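Local structure of melanin biosynthesis protein TyrA, putative (Shewanella oneidensis, 2IIZ) at residues G153-K158 with N212-S217; E218-P221 with I226-V229. The protein binds heme b and probably acts as a peroxidase of the dye-decolorizing (DyP) type. All coordinates share one frame; numbering follows the deposited sequence.

Interaction 1. Residues G153-K158 with N212-S217; sequences GTENPK and NIEYES. With HEM (protoporphyrin IX containing Fe), chain C.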
ATOM      1  N   GLY A 153     -15.975  14.077   3.845  1.00 37.29           N
ATOM      2  CA  GLY A 153     -16.928  13.819   2.736  1.00 36.50           C
ATOM      3  C   GLY A 153     -18.352  14.364   2.903  1.00 38.12           C
ATOM      4  O   GLY A 153     -19.124  14.486   1.938  1.00 36.86           O
ATOM      5  N   THR A 154     -18.702  14.690   4.140  1.00 37.74           N
ATOM      6  CA  THR A 154     -20.083  14.854   4.544  1.00 36.75           C
ATOM      7  C   THR A 154     -20.887  15.828   3.665  1.00 36.76           C
ATOM      8  O   THR A 154     -21.997  15.507   3.258  1.00 35.84           O
ATOM      9  CB  THR A 154     -20.113  15.287   6.009  1.00 36.64           C
ATOM     10  OG1 THR A 154     -19.468  14.275   6.796  1.00 35.23           O
ATOM     11  CG2 THR A 154     -21.547  15.507   6.492  1.00 33.79           C
ATOM     12  N   GLU A 155     -20.328  17.006   3.378  1.00 37.19           N
ATOM     13  CA  GLU A 155     -21.061  18.054   2.645  1.00 37.49           C
ATOM     14  C   GLU A 155     -20.773  18.065   1.142  1.00 37.80           C
ATOM     15  O   GLU A 155     -21.089  19.038   0.451  1.00 37.56           O
ATOM     16  CB  GLU A 155     -20.756  19.422   3.245  1.00 37.38           C
ATOM     17  CG  GLU A 155     -21.410  19.641   4.606  1.00 42.53           C
ATOM     18  CD  GLU A 155     -22.926  19.761   4.518  1.00 45.73           C
ATOM     19  OE1 GLU A 155     -23.410  20.658   3.788  1.00 40.73           O
ATOM     20  OE2 GLU A 155     -23.623  18.955   5.181  1.00 46.10           O
ATOM     21  N   ASN A 156     -20.174  16.987   0.641  1.00 37.57           N
ATOM     22  CA  ASN A 156     -20.063  16.782  -0.804  1.00 37.69           C
ATOM     23  C   ASN A 156     -21.432  16.779  -1.475  1.00 35.67           C
ATOM     24  O   ASN A 156     -22.415  16.379  -0.869  1.00 31.21           O
ATOM     25  CB  ASN A 156     -19.372  15.444  -1.130  1.00 38.37           C
ATOM     26  CG  ASN A 156     -17.935  15.604  -1.643  1.00 36.43           C
ATOM     27  OD1 ASN A 156     -17.407  16.707  -1.799  1.00 36.15           O
ATOM     28  ND2 ASN A 156     -17.304  14.469  -1.921  1.00 30.36           N
ATOM     29  N   PRO A 157     -21.490  17.227  -2.737  1.00 37.18           N
ATOM     30  CA  PRO A 157     -22.697  17.058  -3.537  1.00 37.91           C
ATOM     31  C   PRO A 157     -23.152  15.603  -3.538  1.00 38.15           C
ATOM     32  O   PRO A 157     -22.323  14.682  -3.421  1.00 35.54           O
ATOM     33  CB  PRO A 157     -22.249  17.472  -4.944  1.00 38.62           C
ATOM     34  CG  PRO A 157     -21.105  18.395  -4.731  1.00 36.35           C
ATOM     35  CD  PRO A 157     -20.423  17.928  -3.481  1.00 38.39           C
ATOM     36  N   LYS A 158     -24.459  15.409  -3.674  1.00 37.88           N
ATOM     37  CA  LYS A 158     -25.051  14.087  -3.579  1.00 38.80           C
ATOM     38  C   LYS A 158     -25.829  13.776  -4.843  1.00 38.10           C
ATOM     39  O   LYS A 158     -26.320  14.668  -5.515  1.00 38.71           O
ATOM     40  CB  LYS A 158     -25.961  14.014  -2.351  1.00 39.36           C
ATOM     41  CG  LYS A 158     -25.271  14.350  -1.000  1.00 42.72           C
ATOM     42  CD  LYS A 158     -24.416  13.197  -0.472  1.00 45.14           C
ATOM     43  CE  LYS A 158     -23.963  13.426   0.995  1.00 49.91           C
ATOM     44  NZ  LYS A 158     -22.535  13.867   1.147  1.00 40.95           N
ATOM     45  N   ASN A 212     -19.672  13.829  14.532  1.00 35.46           N
ATOM     46  CA  ASN A 212     -19.555  14.623  13.306  1.00 34.71           C
ATOM     47  C   ASN A 212     -20.693  15.613  13.128  1.00 34.26           C
ATOM     48  O   ASN A 212     -21.324  15.654  12.083  1.00 32.86           O
ATOM     49  CB  ASN A 212     -19.480  13.714  12.084  1.00 34.75           C
ATOM     50  CG  ASN A 212     -19.177  14.477  10.806  1.00 39.15           C
ATOM     51  OD1 ASN A 212     -18.519  15.552  10.824  1.00 31.32           O
ATOM     52  ND2 ASN A 212     -19.653  13.930   9.676  1.00 30.22           N
ATOM     53  N   ILE A 213     -20.945  16.406  14.159  1.00 35.23           N
ATOM     54  CA  ILE A 213     -22.070  17.338  14.177  1.00 34.21           C
ATOM     55  C   ILE A 213     -21.563  18.736  13.834  1.00 32.83           C
ATOM     56  O   ILE A 213     -20.681  19.275  14.505  1.00 31.48           O
ATOM     57  CB  ILE A 213     -22.753  17.331  15.561  1.00 33.99           C
ATOM     58  CG1 ILE A 213     -23.299  15.937  15.864  1.00 38.00           C
ATOM     59  CG2 ILE A 213     -23.895  18.340  15.623  1.00 36.35           C
ATOM     60  CD1 ILE A 213     -23.367  15.630  17.339  1.00 43.24           C
ATOM     61  N   GLU A 214     -22.125  19.317  12.780  1.00 31.94           N
ATOM     62  CA  GLU A 214     -21.693  20.623  12.316  1.00 31.73           C
ATOM     63  C   GLU A 214     -21.983  21.633  13.400  1.00 30.77           C
ATOM     64  O   GLU A 214     -23.078  21.627  13.950  1.00 31.13           O
ATOM     65  CB  GLU A 214     -22.421  20.995  11.015  1.00 32.11           C
ATOM     66  CG  GLU A 214     -21.962  22.319  10.385  1.00 35.65           C
ATOM     67  CD  GLU A 214     -22.483  22.557   8.960  1.00 34.72           C
ATOM     68  OE1 GLU A 214     -23.382  21.828   8.485  1.00 37.94           O
ATOM     69  OE2 GLU A 214     -21.974  23.495   8.310  1.00 34.40           O
ATOM     70  N   TYR A 215     -21.013  22.491  13.718  1.00 30.81           N
ATOM     71  CA  TYR A 215     -21.246  23.606  14.658  1.00 32.10           C
ATOM     72  C   TYR A 215     -22.348  24.523  14.154  1.00 32.47           C
ATOM     73  O   TYR A 215     -22.576  24.632  12.954  1.00 31.48           O
ATOM     74  CB  TYR A 215     -19.998  24.480  14.822  1.00 32.99           C
ATOM     75  CG  TYR A 215     -18.885  23.964  15.715  1.00 32.92           C
ATOM     76  CD1 TYR A 215     -18.762  22.617  16.042  1.00 35.93           C
ATOM     77  CD2 TYR A 215     -17.938  24.853  16.228  1.00 37.08           C
ATOM     78  CE1 TYR A 215     -17.716  22.178  16.866  1.00 38.80           C
ATOM     79  CE2 TYR A 215     -16.899  24.422  17.040  1.00 34.21           C
ATOM     80  CZ  TYR A 215     -16.791  23.092  17.354  1.00 33.25           C
ATOM     81  OH  TYR A 215     -15.758  22.682  18.159  1.00 31.92           O
ATOM     82  N   GLU A 216     -23.033  25.192  15.069  1.00 35.48           N
ATOM     83  CA  GLU A 216     -23.927  26.264  14.653  1.00 38.94           C
ATOM     84  C   GLU A 216     -23.099  27.434  14.093  1.00 39.64           C
ATOM     85  O   GLU A 216     -21.966  27.676  14.527  1.00 38.23           O
ATOM     86  CB  GLU A 216     -24.827  26.725  15.808  1.00 40.07           C
ATOM     87  CG  GLU A 216     -25.852  25.673  16.275  1.00 44.74           C
ATOM     88  CD  GLU A 216     -26.858  25.270  15.185  1.00 49.11           C
ATOM     89  OE1 GLU A 216     -27.392  26.164  14.486  1.00 51.24           O
ATOM     90  OE2 GLU A 216     -27.113  24.053  15.034  1.00 46.04           O
ATOM     91  N   SER A 217     -23.678  28.146  13.128  1.00 41.25           N
ATOM     92  CA  SER A 217     -23.024  29.282  12.460  1.00 41.75           C
ATOM     93  C   SER A 217     -22.288  30.191  13.433  1.00 41.68           C
ATOM     94  O   SER A 217     -21.086  30.428  13.309  1.00 41.71           O
ATOM     95  CB  SER A 217     -24.061  30.116  11.706  1.00 41.08           C
ATOM     96  OG  SER A 217     -24.503  29.439  10.548  1.00 43.04           O
TER
HETATM   97  CHA HEM C 400     -14.862  19.946   4.503  1.00 32.19           C
HETATM   98  CHB HEM C 400     -10.808  17.739   5.881  1.00 28.51           C
HETATM   99  CHC HEM C 400      -8.321  20.055   2.515  1.00 30.85           C
HETATM  100  CHD HEM C 400     -12.415  21.839   0.765  1.00 30.50           C
HETATM  101  C1A HEM C 400     -13.971  19.169   5.195  1.00 37.29           C
HETATM  102  C2A HEM C 400     -14.283  18.374   6.363  1.00 29.86           C
HETATM  103  C3A HEM C 400     -13.141  17.766   6.733  1.00 30.40           C
HETATM  104  C4A HEM C 400     -12.105  18.157   5.815  1.00 28.44           C
HETATM  105  CMA HEM C 400     -12.925  16.813   7.919  1.00 30.12           C
HETATM  106  CAA HEM C 400     -15.677  18.270   7.030  1.00 33.95           C
HETATM  107  CBA HEM C 400     -16.507  17.106   6.451  1.00 34.73           C
HETATM  108  CGA HEM C 400     -17.093  17.469   5.105  1.00 34.44           C
HETATM  109  O1A HEM C 400     -16.610  16.951   4.055  1.00 25.83           O
HETATM  110  O2A HEM C 400     -18.058  18.281   5.062  1.00 35.77           O
HETATM  111  C1B HEM C 400      -9.791  18.191   5.099  1.00 21.14           C
HETATM  112  C2B HEM C 400      -8.405  17.801   5.242  1.00 25.79           C
HETATM  113  C3B HEM C 400      -7.711  18.450   4.299  1.00 28.26           C
HETATM  114  C4B HEM C 400      -8.647  19.253   3.551  1.00 27.03           C
HETATM  115  CMB HEM C 400      -7.908  16.808   6.318  1.00 34.93           C
HETATM  116  CAB HEM C 400      -6.208  18.417   3.984  1.00 30.78           C
HETATM  117  CBB HEM C 400      -5.311  18.283   4.951  1.00 39.88           C
HETATM  118  C1C HEM C 400      -9.221  20.753   1.772  1.00 28.02           C
HETATM  119  C2C HEM C 400      -8.866  21.622   0.682  1.00 30.05           C
HETATM  120  C3C HEM C 400     -10.000  22.126   0.188  1.00 30.86           C
HETATM  121  C4C HEM C 400     -11.093  21.571   0.962  1.00 24.42           C
HETATM  122  CMC HEM C 400      -7.412  21.866   0.246  1.00 32.43           C
HETATM  123  CAC HEM C 400     -10.189  23.111  -0.982  1.00 35.17           C
HETATM  124  CBC HEM C 400      -9.188  23.650  -1.692  1.00 37.61           C
HETATM  125  C1D HEM C 400     -13.450  21.481   1.583  1.00 31.64           C
HETATM  126  C2D HEM C 400     -14.832  21.790   1.325  1.00 32.26           C
HETATM  127  C3D HEM C 400     -15.598  21.199   2.494  1.00 36.95           C
HETATM  128  C4D HEM C 400     -14.596  20.596   3.333  1.00 36.39           C
HETATM  129  CMD HEM C 400     -15.398  22.566   0.117  1.00 36.77           C
HETATM  130  CAD HEM C 400     -17.113  21.230   2.754  1.00 36.72           C
HETATM  131  CBD HEM C 400     -17.398  22.395   3.687  1.00 36.79           C
HETATM  132  CGD HEM C 400     -18.872  22.711   3.779  1.00 39.04           C
HETATM  133  O1D HEM C 400     -19.486  22.384   4.841  1.00 41.41           O
HETATM  134  O2D HEM C 400     -19.415  23.285   2.799  1.00 26.96           O
HETATM  135  NA  HEM C 400     -12.632  19.019   4.880  1.00 23.70           N
HETATM  136  NB  HEM C 400      -9.912  19.080   4.053  1.00 29.20           N
HETATM  137  NC  HEM C 400     -10.587  20.729   1.929  1.00 24.03           N
HETATM  138  ND  HEM C 400     -13.346  20.779   2.769  1.00 34.86           N
HETATM  139 FE   HEM C 400     -11.575  20.044   3.551  1.00 31.37          FE
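Thr154 and Asn212 lie 8.8 Å apart at their CA atoms, the first on a type I turn running from Gly153 to Asn156, the second in an irregular loop, so side chains must bridge the gap. The two reach out from opposite directions. ND2 of Asn212 donates to OG1 of Thr154 over 2.9 Å, with an N-H...O angle of 149° and the hydroxyl only 6° out of the amide plane. Thr154 holds OG1 beside its own backbone N (chi1 -59°), turned toward the asparagine. The amide's other polar atom, OD1, accepts from NE of Arg207, so both polar ends of Asn212 are engaged. Putting a valine at Thr154 removes the hydroxyl and would probably leave the Asn212 amide N-H without this acceptor, and the two loops without their one direct hydrogen bond.

The turn starts on the last glycine, Gly153, of the GXXDG motif of DyP-type peroxidases; a side chain there would run into the preceding carbonyl oxygen. The turn's amides grip one heme propionate: Gly153 N gives 3.0 Å to O1A of the heme, and Glu155 N gives 3.1 Å to O2A. Glu155 lays its aliphatic part against the second propionate, CG standing 3.4 Å from heme O1D, while its carboxylate OE2 comes to 4.4 Å from OE1 of Glu214. That pairing of like charges is probably eased by Lys220, which forms a salt bridge with Glu214, and more weakly by the long ion pair from Arg207. Within 153-158, NZ of Lys158 sits above the carbonyl plane of Thr154, 2.7 Å from its O, and also bonds Asn156 O.

Interaction 2. Residues E218-P221 with I226-V229; sequences EDKP and IKRV. With HEM (protoporphyrin IX containing Fe), chain C; IPA (isopropyl alcohol), chain F.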
ATOM      1  N   GLU A 218     -23.044  30.689  14.400  1.00 41.29           N
ATOM      2  CA  GLU A 218     -22.537  31.598  15.414  1.00 42.03           C
ATOM      3  C   GLU A 218     -21.374  31.002  16.231  1.00 41.09           C
ATOM      4  O   GLU A 218     -20.557  31.740  16.787  1.00 40.76           O
ATOM      5  CB  GLU A 218     -23.699  32.067  16.324  1.00 43.08           C
ATOM      6  CG  GLU A 218     -24.437  30.954  17.123  1.00 48.35           C
ATOM      7  CD  GLU A 218     -25.566  30.230  16.351  1.00 51.14           C
ATOM      8  OE1 GLU A 218     -25.528  30.143  15.098  1.00 49.81           O
ATOM      9  OE2 GLU A 218     -26.501  29.736  17.017  1.00 51.80           O
ATOM     10  N   ASP A 219     -21.303  29.672  16.295  1.00 40.93           N
ATOM     11  CA  ASP A 219     -20.265  28.972  17.061  1.00 40.32           C
ATOM     12  C   ASP A 219     -19.011  28.622  16.259  1.00 39.17           C
ATOM     13  O   ASP A 219     -17.946  28.454  16.856  1.00 38.68           O
ATOM     14  CB  ASP A 219     -20.847  27.709  17.696  1.00 40.65           C
ATOM     15  CG  ASP A 219     -21.971  28.020  18.666  1.00 41.81           C
ATOM     16  OD1 ASP A 219     -21.828  28.975  19.460  1.00 38.67           O
ATOM     17  OD2 ASP A 219     -23.001  27.315  18.639  1.00 47.37           O
ATOM     18  N   LYS A 220     -19.142  28.515  14.930  1.00 38.47           N
ATOM     19  CA  LYS A 220     -18.003  28.269  14.016  1.00 36.65           C
ATOM     20  C   LYS A 220     -16.949  29.366  14.156  1.00 34.62           C
ATOM     21  O   LYS A 220     -17.252  30.541  13.875  1.00 33.87           O
ATOM     22  CB  LYS A 220     -18.453  28.226  12.537  1.00 36.75           C
ATOM     23  CG  LYS A 220     -19.057  26.911  12.045  1.00 40.48           C
ATOM     24  CD  LYS A 220     -19.519  27.005  10.582  1.00 39.47           C
ATOM     25  CE  LYS A 220     -20.360  25.785  10.168  1.00 40.99           C
ATOM     26  NZ  LYS A 220     -20.490  25.619   8.683  1.00 37.73           N
ATOM     27  N   PRO A 221     -15.721  29.000  14.589  1.00 32.56           N
ATOM     28  CA  PRO A 221     -14.652  29.991  14.633  1.00 33.15           C
ATOM     29  C   PRO A 221     -14.215  30.409  13.239  1.00 33.39           C
ATOM     30  O   PRO A 221     -14.198  29.585  12.322  1.00 33.98           O
ATOM     31  CB  PRO A 221     -13.511  29.283  15.373  1.00 33.55           C
ATOM     32  CG  PRO A 221     -14.051  27.979  15.857  1.00 32.27           C
ATOM     33  CD  PRO A 221     -15.263  27.677  15.058  1.00 34.43           C
ATOM     34  N   ILE A 226     -14.066  24.524   7.966  1.00 32.28           N
ATOM     35  CA  ILE A 226     -15.404  24.553   7.322  1.00 34.55           C
ATOM     36  C   ILE A 226     -15.955  25.978   7.145  1.00 36.20           C
ATOM     37  O   ILE A 226     -16.817  26.227   6.278  1.00 37.71           O
ATOM     38  CB  ILE A 226     -16.445  23.744   8.182  1.00 34.79           C
ATOM     39  CG1 ILE A 226     -15.952  22.340   8.450  1.00 34.16           C
ATOM     40  CG2 ILE A 226     -17.777  23.621   7.516  1.00 38.29           C
ATOM     41  CD1 ILE A 226     -15.376  21.679   7.274  1.00 39.81           C
ATOM     42  N   LYS A 227     -15.480  26.900   7.968  1.00 33.85           N
ATOM     43  CA  LYS A 227     -15.896  28.290   7.856  1.00 36.43           C
ATOM     44  C   LYS A 227     -15.179  28.871   6.655  1.00 37.14           C
ATOM     45  O   LYS A 227     -15.739  29.655   5.904  1.00 36.74           O
ATOM     46  CB  LYS A 227     -15.535  29.065   9.137  1.00 34.83           C
ATOM     47  CG  LYS A 227     -16.004  30.532   9.171  1.00 37.87           C
ATOM     48  CD  LYS A 227     -17.494  30.659   8.922  1.00 29.56           C
ATOM     49  CE  LYS A 227     -18.021  32.008   9.380  1.00 34.14           C
ATOM     50  NZ  LYS A 227     -19.513  32.105   9.261  1.00 34.10           N
ATOM     51  N   ARG A 228     -13.928  28.450   6.488  1.00 39.68           N
ATOM     52  CA  ARG A 228     -13.018  29.015   5.496  1.00 39.46           C
ATOM     53  C   ARG A 228     -13.308  28.537   4.082  1.00 37.41           C
ATOM     54  O   ARG A 228     -13.121  29.275   3.120  1.00 38.86           O
ATOM     55  CB  ARG A 228     -11.579  28.628   5.857  1.00 41.83           C
ATOM     56  CG  ARG A 228     -11.030  29.269   7.138  1.00 40.13           C
ATOM     57  CD  ARG A 228     -10.567  30.681   6.907  1.00 36.43           C
ATOM     58  NE  ARG A 228     -11.686  31.626   7.029  1.00 40.65           N
ATOM     59  CZ  ARG A 228     -12.102  32.440   6.072  1.00 31.90           C
ATOM     60  NH1 ARG A 228     -11.516  32.464   4.892  1.00 42.73           N
ATOM     61  NH2 ARG A 228     -13.120  33.235   6.298  1.00 43.13           N
ATOM     62  N   VAL A 229     -13.763  27.307   3.954  1.00 34.19           N
ATOM     63  CA  VAL A 229     -14.000  26.702   2.636  1.00 35.04           C
ATOM     64  C   VAL A 229     -15.484  26.568   2.250  1.00 36.27           C
ATOM     65  O   VAL A 229     -15.803  25.953   1.228  1.00 40.14           O
ATOM     66  CB  VAL A 229     -13.368  25.284   2.541  1.00 34.11           C
ATOM     67  CG1 VAL A 229     -11.872  25.330   2.799  1.00 37.06           C
ATOM     68  CG2 VAL A 229     -14.049  24.353   3.513  1.00 30.29           C
TER
HETATM   69  CHA HEM C 400     -14.862  19.946   4.503  1.00 32.19           C
HETATM   70  CHB HEM C 400     -10.808  17.739   5.881  1.00 28.51           C
HETATM   71  CHC HEM C 400      -8.321  20.055   2.515  1.00 30.85           C
HETATM   72  CHD HEM C 400     -12.415  21.839   0.765  1.00 30.50           C
HETATM   73  C1A HEM C 400     -13.971  19.169   5.195  1.00 37.29           C
HETATM   74  C2A HEM C 400     -14.283  18.374   6.363  1.00 29.86           C
HETATM   75  C3A HEM C 400     -13.141  17.766   6.733  1.00 30.40           C
HETATM   76  C4A HEM C 400     -12.105  18.157   5.815  1.00 28.44           C
HETATM   77  CMA HEM C 400     -12.925  16.813   7.919  1.00 30.12           C
HETATM   78  CAA HEM C 400     -15.677  18.270   7.030  1.00 33.95           C
HETATM   79  CBA HEM C 400     -16.507  17.106   6.451  1.00 34.73           C
HETATM   80  CGA HEM C 400     -17.093  17.469   5.105  1.00 34.44           C
HETATM   81  O1A HEM C 400     -16.610  16.951   4.055  1.00 25.83           O
HETATM   82  O2A HEM C 400     -18.058  18.281   5.062  1.00 35.77           O
HETATM   83  C1B HEM C 400      -9.791  18.191   5.099  1.00 21.14           C
HETATM   84  C2B HEM C 400      -8.405  17.801   5.242  1.00 25.79           C
HETATM   85  C3B HEM C 400      -7.711  18.450   4.299  1.00 28.26           C
HETATM   86  C4B HEM C 400      -8.647  19.253   3.551  1.00 27.03           C
HETATM   87  CMB HEM C 400      -7.908  16.808   6.318  1.00 34.93           C
HETATM   88  CAB HEM C 400      -6.208  18.417   3.984  1.00 30.78           C
HETATM   89  CBB HEM C 400      -5.311  18.283   4.951  1.00 39.88           C
HETATM   90  C1C HEM C 400      -9.221  20.753   1.772  1.00 28.02           C
HETATM   91  C2C HEM C 400      -8.866  21.622   0.682  1.00 30.05           C
HETATM   92  C3C HEM C 400     -10.000  22.126   0.188  1.00 30.86           C
HETATM   93  C4C HEM C 400     -11.093  21.571   0.962  1.00 24.42           C
HETATM   94  CMC HEM C 400      -7.412  21.866   0.246  1.00 32.43           C
HETATM   95  CAC HEM C 400     -10.189  23.111  -0.982  1.00 35.17           C
HETATM   96  CBC HEM C 400      -9.188  23.650  -1.692  1.00 37.61           C
HETATM   97  C1D HEM C 400     -13.450  21.481   1.583  1.00 31.64           C
HETATM   98  C2D HEM C 400     -14.832  21.790   1.325  1.00 32.26           C
HETATM   99  C3D HEM C 400     -15.598  21.199   2.494  1.00 36.95           C
HETATM  100  C4D HEM C 400     -14.596  20.596   3.333  1.00 36.39           C
HETATM  101  CMD HEM C 400     -15.398  22.566   0.117  1.00 36.77           C
HETATM  102  CAD HEM C 400     -17.113  21.230   2.754  1.00 36.72           C
HETATM  103  CBD HEM C 400     -17.398  22.395   3.687  1.00 36.79           C
HETATM  104  CGD HEM C 400     -18.872  22.711   3.779  1.00 39.04           C
HETATM  105  O1D HEM C 400     -19.486  22.384   4.841  1.00 41.41           O
HETATM  106  O2D HEM C 400     -19.415  23.285   2.799  1.00 26.96           O
HETATM  107  NA  HEM C 400     -12.632  19.019   4.880  1.00 23.70           N
HETATM  108  NB  HEM C 400      -9.912  19.080   4.053  1.00 29.20           N
HETATM  109  NC  HEM C 400     -10.587  20.729   1.929  1.00 24.03           N
HETATM  110  ND  HEM C 400     -13.346  20.779   2.769  1.00 34.86           N
HETATM  111 FE   HEM C 400     -11.575  20.044   3.551  1.00 31.37          FE
HETATM  112  C1  IPA F 403     -16.598  33.433  16.110  1.00 59.37           C
HETATM  113  C2  IPA F 403     -16.759  32.665  17.434  1.00 60.67           C
HETATM  114  C3  IPA F 403     -15.493  31.912  17.864  1.00 56.17           C
HETATM  115  O2  IPA F 403     -17.821  31.738  17.356  1.00 61.87           O
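Lys220 packs against Lys227 and Ile226 of the short helix 225-228, and its side chain is worth following outward. CB meets the aliphatic stem of Lys227, 4.5 Å from its CD. CG starts beside the backbone N (chi1 -81°), and from there the chain runs out fully extended. CG passes the side chain of Tyr215, CD still lies loosely beside CD of Lys227, and CE goes by the Tyr215 carbonyl. At the tip NZ rests 3.6 Å from the CG2 methyl of Ile226 and makes its salt bridge with Glu214. Lys227 is bent at chi2 (55°), and its NZ ends 6.6 Å from NZ of Lys220.

Pro221 adds its carbonyl: O lies 3.5 Å from CB of Lys227, a van der Waals touch, while its hydrogen-bond partner is the hydroxyl of Ser224. Between 218-221 and 226-229 themselves the contact is van der Waals packing; the neighbouring Leu222 O does take a hydrogen bond from Arg228 NE.

Ile226 carries the contact on to the heme. Its CG2, touched by Lys220 NZ, also sits 3.4 Å from propionate oxygen O1D. NZ itself stays 5.1 Å from that O1D, too far for a bond, although its positive charge probably helps to balance the propionate. The other branch sends CD1 to the rim of the macrocycle, above its plane, 3.3 Å from the meso carbon CHA. One turn along, Val229 puts CG2 on the same side, over pyrrole ring D, 3.5 Å from C2D of the heme. Since His225, the axial ligand of the iron, precedes Ile226 in this short helix, the two hydrocarbon side chains line the proximal side of the heme pocket of a DyP-type peroxidase.

Interactions 1 and 2 follow in series along the chain, with centres 11 Å apart on the same side of its centre, inside the C-terminal DyP-type peroxidase domain. The last three segments come in quick succession: 212-217 runs straight into 218-221 in the loop after helix 198-205, and 226-229 lies on helix 225-228 just beyond. A salt bridge joins the two contacts, Glu214 OE2 to Lys220 NZ at 2.6 Å, and Tyr215 packs on Pro221. Both reach the heme, but differently: 153-158, between strand 130-139 and helix 160-166, holds a propionate through backbone amides, whereas 226-229 lies against the porphyrin on its proximal side. The loop thus links the propionate edge to the helix bearing the iron ligand.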